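Siroheme decarboxylase (Hydrogenobacter thermophilus, PDB 4CH7) catalyses the decarboxylation of siroheme to didecarboxysiroheme, releasing two molecules of carbon dioxide on the route to heme d1. Local coordinates at residues A[13-18]-A[210-215]; A[21-26]-A[36-41]; A[176-181]-A[194-199]; A[181-184]-A[189-192]. All coordinates share one frame; numbering follows the deposited sequence.

Followed from the N terminus, the chain opens contact 1 at 13-18, in the loop after helix 4-11, and closes it almost two hundred residues later at 210-215. The other three contacts all fall within this span. Contact 2 comes first and closes a short loop between helices 22-30 and 34-47 of the first helix-turn-helix domain. Contacts 3 and 4 belong to the second such domain and start from the same place, sharing G181; contact 4 lies within the loop that contact 3 closes, and both end on or beside helix 191-196. Contact 1 binds the two domains together, and contacts 2 and 4 touch across their interface.

Contact 1 of 4, residues A[13-18]-A[210-215]; sequences QKDIPL and ALKERG
K212 reaches off helix 201-213 to D15, and its NZ forms a salt bridge with D15 OD2. The modelled separation of NZ and OD2, 2.3 Å, is too short to be taken literally, but the pairing of opposite charges is clear. Beside it, L18 and K212 meet tip to tip, L18 CD1 lying 3.7 Å from K212 CE. The leucine thus packs on the apolar end of the lysine chain while the ammonium goes to the carboxylate. Lysine suits this double task, since it carries its charge on a long flexible stem; here the stem bends at its second and third torsions.

The carboxylate is held by its other oxygen as well. With CG of D15 anti to the backbone N (chi1 -175°), OD1 can accept the backbone N-H of I220 on strand 217-222 while OD2 is left for the lysine, and two different partners discourage rotation. I16 adds backbone hydrogen bonding to I220. L18 also packs on I220, F190 and L208, so an alanine here would probably open a gap among them and leave the lysine stem freer to move.

A Schellman motif at G215 closes this end of helix 201-213; the positive phi of G215 (84°) would press any CB against the preceding carbonyl oxygen and so calls for glycine. The contact joins the loop after the first helix of one helix-turn-helix domain to the last helix of the other, next to the two-stranded sheet, 53-57 with 217-222, that the two domains share.

Contact 2 of 4, residues A[21-26]-A[36-41]; sequences EPFSVL and KLLKTI
Helices 22-30 and 34-47 are the second and third helices of the first helix-turn-helix domain, and this contact lies where they pack, the short axes of 22-26 and 36-41 being turned 101° apart with 10.1 Å between them. L38 comes in roughly perpendicular to F23: L38 CD2 sits over one face of the phenylalanine ring, 3.9 Å from its centroid and 25° off the normal, a CH-pi contact. A flat aromatic offers a methyl such a broad seat, and the branched leucine supplies the methyl.

L37 does the neighbouring work. Its CG stands anti to the backbone N (chi1 169°), and CD2 comes within 3.3 Å of F23 O and 3.7 Å of L26 CB, settling against the turn of the opposite helix. On its own helix, T40 OG1 donates to K36 O at 2.9 Å, sharing that oxygen with T40 N, which arrives from the opposite face of the carbonyl plane; this spares the hydroxyl from going without a partner.

Helix 4-11 completes the bundle, I8 touching L37, T40 and I41 while I11 meets L26. Towards the second domain, I41 packs on L185 and P22 on P189.

Contact 3 of 4, residues A[176-181]-A[194-199]; sequences VSITQG and AKRLRM
I178 lies over one face of the R196 guanidinium, its CB 3.8 Å above the plane and displaced toward the rim, with CG2 3.7 Å from R196 NH2. The two side chains run alongside one another, pointing opposite ways, so the flat cationic group spreads over the isoleucine instead of pointing at it. An arginine does this well at a surface, since its planar head can pack on hydrocarbon through a face while its N-H groups lie round the edge.

The other branch of the isoleucine goes to L197. CG1 takes the crowded position between the backbone N and the carbonyl carbon (chi1 78°), which carries CD1 tip to tip with L197, 3.6 Å from its CG. L197 also touches I175 and L204, so this leucine knits together three helices.

Helix 191-196 stops here in a Schellman motif, with R198 at positive phi and M199 N bonded to A194 O at 2.9 Å. R198 NH1 adds a bond to K195 O, in the guanidinium plane, from the side of that carbonyl opposite to R198 N.

What results is the packing of the first helix of a helix-turn-helix domain, 170-179, against the end of its second, 191-196.

Contact 4 of 4, residues A[181-184]-A[189-192]; sequences GSFP and PFLE
F183 is met from two directions: P189 lies over one face of its ring, and F190 stands at its edge. The two phenylalanines form an edge-to-face pair in which F183 is the edge and F190 the face, with ring centroids 5.3 Å apart and planes at 67°. F183 CE1 lies 3.7 Å above the F190 plane, offset toward the rim. P189 comes closest at the end of the F183 ring, where its CG is 3.4 Å from F183 CZ.

CG of F183 is anti to the backbone N (chi1 -164°), which carries the ring across to the second segment. F190 has CG beside its backbone N, which places the ring next to F183; its chi2 of -79° sets the face towards the edge.

Proline suits its neighbours because a compact, rigid ring lies easily against an aromatic face. P184 continues the packing beside F183: its O is 3.4 Å from P189 CB, and the two CB atoms of P184 and P189 are 4.2 Å apart.

A serine in place of F183 would probably leave the F190 face without its aromatic edge and a gap beneath P189. Farther out, F183 is tied by backbone hydrogen bonding to I53, and F190 leans on L205 and L208 of helix 201-213. This is the loop between the first and second helices of a helix-turn-helix domain, folded back on itself round a buried F183 where it leads into helix 191-196.

Contact 1 of 4, residues A[13-18]-A[210-215]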
# COMPACT_ATOMS: atom_id res chain seq x y z
N GLN A 13 11.71 -3.45 13.72
CA GLN A 13 11.22 -2.51 12.73
C GLN A 13 12.30 -2.25 11.69
O GLN A 13 12.03 -1.71 10.62
CB GLN A 13 10.79 -1.20 13.40
CG GLN A 13 9.62 -1.36 14.36
CD GLN A 13 9.31 -0.09 15.12
OE1 GLN A 13 8.92 0.92 14.53
NE2 GLN A 13 9.47 -0.12 16.43
N LYS A 14 13.53 -2.63 12.03
CA LYS A 14 14.63 -2.60 11.08
C LYS A 14 14.51 -3.83 10.18
O LYS A 14 13.86 -4.81 10.55
CB LYS A 14 15.97 -2.60 11.80
CG LYS A 14 16.15 -1.46 12.79
CD LYS A 14 17.57 -1.38 13.31
CE LYS A 14 18.55 -0.99 12.21
NZ LYS A 14 19.90 -0.67 12.75
N ASP A 15 15.14 -3.78 9.01
CA ASP A 15 15.12 -4.92 8.10
C ASP A 15 15.73 -6.14 8.78
O ASP A 15 16.84 -6.08 9.32
CB ASP A 15 15.88 -4.59 6.82
CG ASP A 15 15.80 -5.71 5.79
OD1 ASP A 15 14.88 -6.54 5.88
OD2 ASP A 15 16.66 -5.74 4.89
N ILE A 16 14.99 -7.25 8.77
CA ILE A 16 15.43 -8.48 9.41
C ILE A 16 16.27 -9.30 8.44
O ILE A 16 15.83 -9.61 7.34
CB ILE A 16 14.22 -9.28 9.91
CG1 ILE A 16 13.46 -8.47 10.96
CG2 ILE A 16 14.64 -10.62 10.49
CD1 ILE A 16 12.33 -9.21 11.60
N PRO A 17 17.50 -9.65 8.86
CA PRO A 17 18.50 -10.27 7.97
C PRO A 17 18.03 -11.57 7.32
O PRO A 17 17.38 -12.39 7.96
CB PRO A 17 19.69 -10.55 8.91
CG PRO A 17 19.11 -10.54 10.29
CD PRO A 17 18.01 -9.53 10.25
N LEU A 18 18.38 -11.74 6.05
CA LEU A 18 18.08 -12.96 5.33
C LEU A 18 19.10 -14.04 5.66
O LEU A 18 20.02 -14.30 4.88
CB LEU A 18 18.03 -12.70 3.82
CG LEU A 18 16.95 -11.72 3.37
CD1 LEU A 18 17.14 -11.33 1.92
CD2 LEU A 18 15.58 -12.34 3.58
N ALA A 210 18.50 -12.03 -3.88
CA ALA A 210 18.51 -11.49 -5.24
C ALA A 210 17.33 -10.55 -5.48
O ALA A 210 17.48 -9.52 -6.14
CB ALA A 210 18.51 -12.62 -6.25
N LEU A 211 16.16 -10.93 -4.97
CA LEU A 211 14.98 -10.08 -5.06
C LEU A 211 15.19 -8.78 -4.29
O LEU A 211 14.70 -7.72 -4.69
CB LEU A 211 13.75 -10.82 -4.53
CG LEU A 211 13.23 -11.98 -5.38
CD1 LEU A 211 12.10 -12.71 -4.70
CD2 LEU A 211 12.79 -11.47 -6.74
N LYS A 212 15.92 -8.86 -3.18
CA LYS A 212 16.24 -7.68 -2.38
C LYS A 212 17.24 -6.79 -3.11
O LYS A 212 17.12 -5.57 -3.09
CB LYS A 212 16.77 -8.08 -1.00
CG LYS A 212 17.06 -6.88 -0.11
CD LYS A 212 16.42 -7.04 1.27
CE LYS A 212 17.37 -7.70 2.25
NZ LYS A 212 16.83 -7.69 3.64
N GLU A 213 18.22 -7.42 -3.76
CA GLU A 213 19.19 -6.70 -4.57
C GLU A 213 18.49 -5.95 -5.70
O GLU A 213 18.89 -4.86 -6.08
CB GLU A 213 20.23 -7.66 -5.15
CG GLU A 213 21.05 -8.42 -4.12
CD GLU A 213 21.60 -9.72 -4.67
OE1 GLU A 213 21.73 -9.84 -5.91
OE2 GLU A 213 21.88 -10.63 -3.86
N ARG A 214 17.43 -6.57 -6.22
CA ARG A 214 16.68 -5.99 -7.33
C ARG A 214 15.61 -5.02 -6.84
O ARG A 214 14.96 -4.34 -7.64
CB ARG A 214 16.03 -7.11 -8.16
CG ARG A 214 17.03 -7.94 -8.96
CD ARG A 214 16.44 -9.29 -9.33
NE ARG A 214 15.12 -9.18 -9.94
CZ ARG A 214 14.33 -10.21 -10.22
NH1 ARG A 214 14.72 -11.44 -9.95
NH2 ARG A 214 13.14 -10.01 -10.77
N GLY A 215 15.42 -4.95 -5.52
CA GLY A 215 14.44 -4.05 -4.95
C GLY A 215 13.03 -4.61 -4.94
O GLY A 215 12.11 -3.96 -4.43

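Contact 2 of 4, residues A[21-26]-A[36-41]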
# COMPACT_ATOMS: atom_id res chain seq x y z
N GLU A 21 18.78 -18.19 10.80
CA GLU A 21 18.33 -17.88 12.15
C GLU A 21 18.44 -16.39 12.44
O GLU A 21 19.32 -15.95 13.18
CB GLU A 21 19.13 -18.68 13.18
CG GLU A 21 19.08 -20.19 12.98
CD GLU A 21 19.92 -20.96 13.97
OE1 GLU A 21 20.31 -20.38 15.01
OE2 GLU A 21 20.19 -22.16 13.72
N PRO A 22 17.51 -15.59 11.88
CA PRO A 22 17.55 -14.13 11.99
C PRO A 22 17.27 -13.64 13.41
O PRO A 22 17.77 -12.59 13.79
CB PRO A 22 16.44 -13.67 11.04
CG PRO A 22 15.48 -14.82 11.00
CD PRO A 22 16.33 -16.06 11.12
N PHE A 23 16.47 -14.40 14.16
CA PHE A 23 16.15 -14.01 15.53
C PHE A 23 17.29 -14.35 16.49
O PHE A 23 17.38 -13.78 17.58
CB PHE A 23 14.85 -14.67 15.98
CG PHE A 23 13.65 -14.23 15.18
CD1 PHE A 23 13.26 -12.90 15.17
CD2 PHE A 23 12.90 -15.16 14.46
CE1 PHE A 23 12.15 -12.49 14.43
CE2 PHE A 23 11.79 -14.76 13.73
CZ PHE A 23 11.42 -13.42 13.71
N SER A 24 18.14 -15.28 16.10
CA SER A 24 19.36 -15.56 16.84
C SER A 24 20.28 -14.35 16.74
O SER A 24 20.89 -13.92 17.72
CB SER A 24 20.06 -16.81 16.28
OG SER A 24 21.06 -17.28 17.16
N VAL A 25 20.35 -13.79 15.53
CA VAL A 25 21.15 -12.59 15.27
C VAL A 25 20.61 -11.37 16.02
O VAL A 25 21.37 -10.64 16.65
CB VAL A 25 21.21 -12.28 13.76
CG1 VAL A 25 21.96 -10.99 13.50
CG2 VAL A 25 21.86 -13.43 13.01
N LEU A 26 19.30 -11.16 15.94
CA LEU A 26 18.65 -10.07 16.67
C LEU A 26 18.83 -10.22 18.17
O LEU A 26 19.07 -9.25 18.88
CB LEU A 26 17.15 -10.00 16.33
CG LEU A 26 16.74 -9.72 14.89
CD1 LEU A 26 15.26 -9.37 14.80
CD2 LEU A 26 17.58 -8.62 14.28
N LYS A 36 13.59 -15.96 24.67
CA LYS A 36 13.01 -14.81 25.36
C LYS A 36 12.67 -13.70 24.37
O LYS A 36 11.62 -13.06 24.49
CB LYS A 36 13.97 -14.30 26.43
CG LYS A 36 13.45 -13.07 27.16
CD LYS A 36 14.28 -12.74 28.38
CE LYS A 36 13.70 -11.54 29.11
NZ LYS A 36 14.45 -11.22 30.36
N LEU A 37 13.55 -13.47 23.40
CA LEU A 37 13.29 -12.49 22.35
C LEU A 37 12.01 -12.85 21.61
O LEU A 37 11.14 -12.01 21.42
CB LEU A 37 14.46 -12.39 21.37
CG LEU A 37 14.17 -11.59 20.10
CD1 LEU A 37 13.91 -10.14 20.43
CD2 LEU A 37 15.30 -11.71 19.08
N LEU A 38 11.92 -14.12 21.20
CA LEU A 38 10.78 -14.62 20.44
C LEU A 38 9.44 -14.40 21.15
O LEU A 38 8.53 -13.78 20.59
CB LEU A 38 10.96 -16.11 20.12
CG LEU A 38 11.87 -16.43 18.94
CD1 LEU A 38 11.92 -17.92 18.68
CD2 LEU A 38 11.40 -15.69 17.70
N LYS A 39 9.32 -14.92 22.37
CA LYS A 39 8.07 -14.80 23.14
C LYS A 39 7.68 -13.34 23.36
O LYS A 39 6.50 -13.00 23.36
CB LYS A 39 8.18 -15.54 24.47
CG LYS A 39 6.94 -15.42 25.35
CD LYS A 39 7.02 -16.29 26.59
CE LYS A 39 5.94 -15.90 27.59
NZ LYS A 39 6.15 -14.52 28.11
N THR A 40 8.68 -12.47 23.52
CA THR A 40 8.44 -11.04 23.65
C THR A 40 7.79 -10.46 22.38
O THR A 40 6.80 -9.73 22.47
CB THR A 40 9.71 -10.26 24.03
OG1 THR A 40 10.17 -10.68 25.32
CG2 THR A 40 9.43 -8.77 24.07
N ILE A 41 8.35 -10.79 21.21
CA ILE A 41 7.80 -10.34 19.92
C ILE A 41 6.31 -10.63 19.83
O ILE A 41 5.53 -9.78 19.39
CB ILE A 41 8.45 -11.05 18.71
CG1 ILE A 41 9.97 -11.07 18.81
CG2 ILE A 41 8.01 -10.37 17.41
CD1 ILE A 41 10.60 -9.72 18.67

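Contact 3 of 4, residues A[176-181]-A[194-199]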
# COMPACT_ATOMS: atom_id res chain seq x y z
N VAL A 176 7.01 -15.29 -3.58
CA VAL A 176 6.25 -14.14 -3.09
C VAL A 176 4.91 -14.58 -2.51
O VAL A 176 4.51 -14.11 -1.44
CB VAL A 176 6.02 -13.10 -4.20
CG1 VAL A 176 5.07 -12.01 -3.73
CG2 VAL A 176 7.34 -12.49 -4.64
N SER A 177 4.24 -15.48 -3.21
CA SER A 177 2.92 -15.98 -2.80
C SER A 177 2.89 -16.54 -1.38
O SER A 177 2.01 -16.18 -0.59
CB SER A 177 2.44 -17.04 -3.79
OG SER A 177 1.26 -17.67 -3.32
N ILE A 178 3.85 -17.39 -1.05
CA ILE A 178 3.85 -18.09 0.23
C ILE A 178 4.61 -17.36 1.35
O ILE A 178 4.44 -17.67 2.52
CB ILE A 178 4.41 -19.52 0.12
CG1 ILE A 178 5.94 -19.50 0.05
CG2 ILE A 178 3.82 -20.24 -1.09
CD1 ILE A 178 6.57 -20.78 0.55
N THR A 179 5.44 -16.39 0.98
CA THR A 179 6.25 -15.65 1.96
C THR A 179 5.62 -14.33 2.40
O THR A 179 5.99 -13.79 3.45
CB THR A 179 7.68 -15.37 1.44
OG1 THR A 179 7.62 -14.64 0.21
CG2 THR A 179 8.45 -16.66 1.24
N GLN A 180 4.68 -13.82 1.61
CA GLN A 180 4.11 -12.48 1.84
C GLN A 180 3.37 -12.31 3.17
O GLN A 180 3.22 -11.19 3.65
CB GLN A 180 3.19 -12.09 0.67
CG GLN A 180 2.01 -13.04 0.46
CD GLN A 180 1.16 -12.65 -0.74
OE1 GLN A 180 0.94 -11.47 -1.01
NE2 GLN A 180 0.66 -13.65 -1.46
N GLY A 181 2.93 -13.41 3.76
CA GLY A 181 2.14 -13.35 4.99
C GLY A 181 2.95 -13.15 6.25
O GLY A 181 4.06 -12.63 6.20
N ALA A 194 10.79 -23.12 2.69
CA ALA A 194 11.71 -23.85 1.82
C ALA A 194 11.21 -25.26 1.49
O ALA A 194 11.30 -25.71 0.35
CB ALA A 194 13.09 -23.90 2.44
N LYS A 195 10.68 -25.95 2.51
CA LYS A 195 10.11 -27.28 2.31
C LYS A 195 8.94 -27.23 1.34
O LYS A 195 8.81 -28.08 0.46
CB LYS A 195 9.65 -27.87 3.65
CG LYS A 195 10.77 -28.23 4.61
CD LYS A 195 10.21 -28.89 5.87
CE LYS A 195 11.29 -29.15 6.91
NZ LYS A 195 12.31 -30.12 6.44
N ARG A 196 8.07 -26.23 1.51
CA ARG A 196 6.92 -26.05 0.63
C ARG A 196 7.35 -25.75 -0.80
O ARG A 196 6.71 -26.18 -1.76
CB ARG A 196 6.01 -24.93 1.15
CG ARG A 196 5.25 -25.27 2.43
CD ARG A 196 4.56 -24.04 3.02
NE ARG A 196 3.50 -23.52 2.15
CZ ARG A 196 2.80 -22.42 2.40
NH1 ARG A 196 3.02 -21.72 3.50
NH2 ARG A 196 1.86 -22.02 1.56
N LEU A 197 8.45 -25.01 -0.93
CA LEU A 197 8.98 -24.66 -2.25
C LEU A 197 9.86 -25.76 -2.82
O LEU A 197 10.42 -25.61 -3.91
CB LEU A 197 9.76 -23.34 -2.17
CG LEU A 197 8.88 -22.13 -1.86
CD1 LEU A 197 9.71 -20.90 -1.55
CD2 LEU A 197 7.93 -21.87 -3.02
N ARG A 198 9.97 -26.87 -2.08
CA ARG A 198 10.78 -28.02 -2.50
C ARG A 198 12.24 -27.65 -2.73
O ARG A 198 12.88 -28.15 -3.66
CB ARG A 198 10.19 -28.67 -3.76
CG ARG A 198 8.74 -29.10 -3.62
CD ARG A 198 8.59 -30.27 -2.67
NE ARG A 198 7.26 -30.87 -2.77
CZ ARG A 198 6.27 -30.62 -1.93
NH1 ARG A 198 6.44 -29.78 -0.91
NH2 ARG A 198 5.09 -31.20 -2.10
N MSE A 199 12.77 -26.76 -1.89
CA MSE A 199 14.16 -26.35 -2.00
C MSE A 199 14.78 -26.22 -0.61
O MSE A 199 14.08 -26.30 0.40
CB MSE A 199 14.28 -25.04 -2.78
CG MSE A 199 13.56 -23.84 -2.17
SE MSE A 199 13.89 -22.17 -3.11
CE MSE A 199 12.53 -22.29 -4.48

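Contact 4 of 4, residues A[181-184]-A[189-192]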
# COMPACT_ATOMS: atom_id res chain seq x y z
N GLY A 181 2.93 -13.41 3.76
CA GLY A 181 2.14 -13.35 4.99
C GLY A 181 2.95 -13.15 6.25
O GLY A 181 4.06 -12.63 6.20
N SER A 182 2.38 -13.55 7.39
CA SER A 182 3.04 -13.40 8.68
C SER A 182 4.36 -14.16 8.74
O SER A 182 4.40 -15.37 8.48
CB SER A 182 2.12 -13.89 9.81
OG SER A 182 1.04 -13.01 10.02
N PHE A 183 5.43 -13.46 9.09
CA PHE A 183 6.73 -14.09 9.26
C PHE A 183 6.71 -14.94 10.52
O PHE A 183 6.43 -14.43 11.61
CB PHE A 183 7.82 -13.02 9.37
CG PHE A 183 9.22 -13.54 9.17
CD1 PHE A 183 9.59 -14.09 7.95
CD2 PHE A 183 10.16 -13.46 10.18
CE1 PHE A 183 10.88 -14.57 7.75
CE2 PHE A 183 11.45 -13.93 10.00
CZ PHE A 183 11.81 -14.48 8.77
N PRO A 184 6.99 -16.24 10.37
CA PRO A 184 6.95 -17.17 11.50
C PRO A 184 7.87 -16.73 12.63
O PRO A 184 9.03 -16.40 12.37
CB PRO A 184 7.46 -18.48 10.90
CG PRO A 184 7.18 -18.37 9.43
CD PRO A 184 7.37 -16.91 9.11
N PRO A 189 12.68 -19.58 10.55
CA PRO A 189 11.47 -19.04 9.91
C PRO A 189 11.44 -19.16 8.39
O PRO A 189 10.43 -18.80 7.78
CB PRO A 189 11.49 -17.57 10.32
CG PRO A 189 12.95 -17.25 10.48
CD PRO A 189 13.59 -18.51 11.01
N PHE A 190 12.52 -19.64 7.78
CA PHE A 190 12.55 -19.84 6.34
C PHE A 190 12.43 -21.32 5.98
O PHE A 190 12.27 -21.68 4.82
CB PHE A 190 13.84 -19.29 5.74
CG PHE A 190 13.95 -17.79 5.80
CD1 PHE A 190 13.28 -17.00 4.89
CD2 PHE A 190 14.73 -17.18 6.77
CE1 PHE A 190 13.37 -15.62 4.93
CE2 PHE A 190 14.83 -15.79 6.83
CZ PHE A 190 14.15 -15.01 5.91
N LEU A 191 12.51 -22.18 7.00
CA LEU A 191 12.55 -23.63 6.79
C LEU A 191 11.27 -24.20 6.18
O LEU A 191 11.32 -24.88 5.15
CB LEU A 191 12.87 -24.36 8.10
CG LEU A 191 13.01 -25.87 7.95
CD1 LEU A 191 14.05 -26.20 6.90
CD2 LEU A 191 13.36 -26.53 9.28
N GLU A 192 10.13 -23.93 6.81
CA GLU A 192 8.85 -24.44 6.30
C GLU A 192 8.55 -23.92 4.90
O GLU A 192 8.06 -24.67 4.05
CB GLU A 192 7.70 -24.10 7.25
CG GLU A 192 7.50 -25.13 8.36
CD GLU A 192 7.45 -26.55 7.83
OE1 GLU A 192 6.75 -26.80 6.83
OE2 GLU A 192 8.13 -27.42 8.41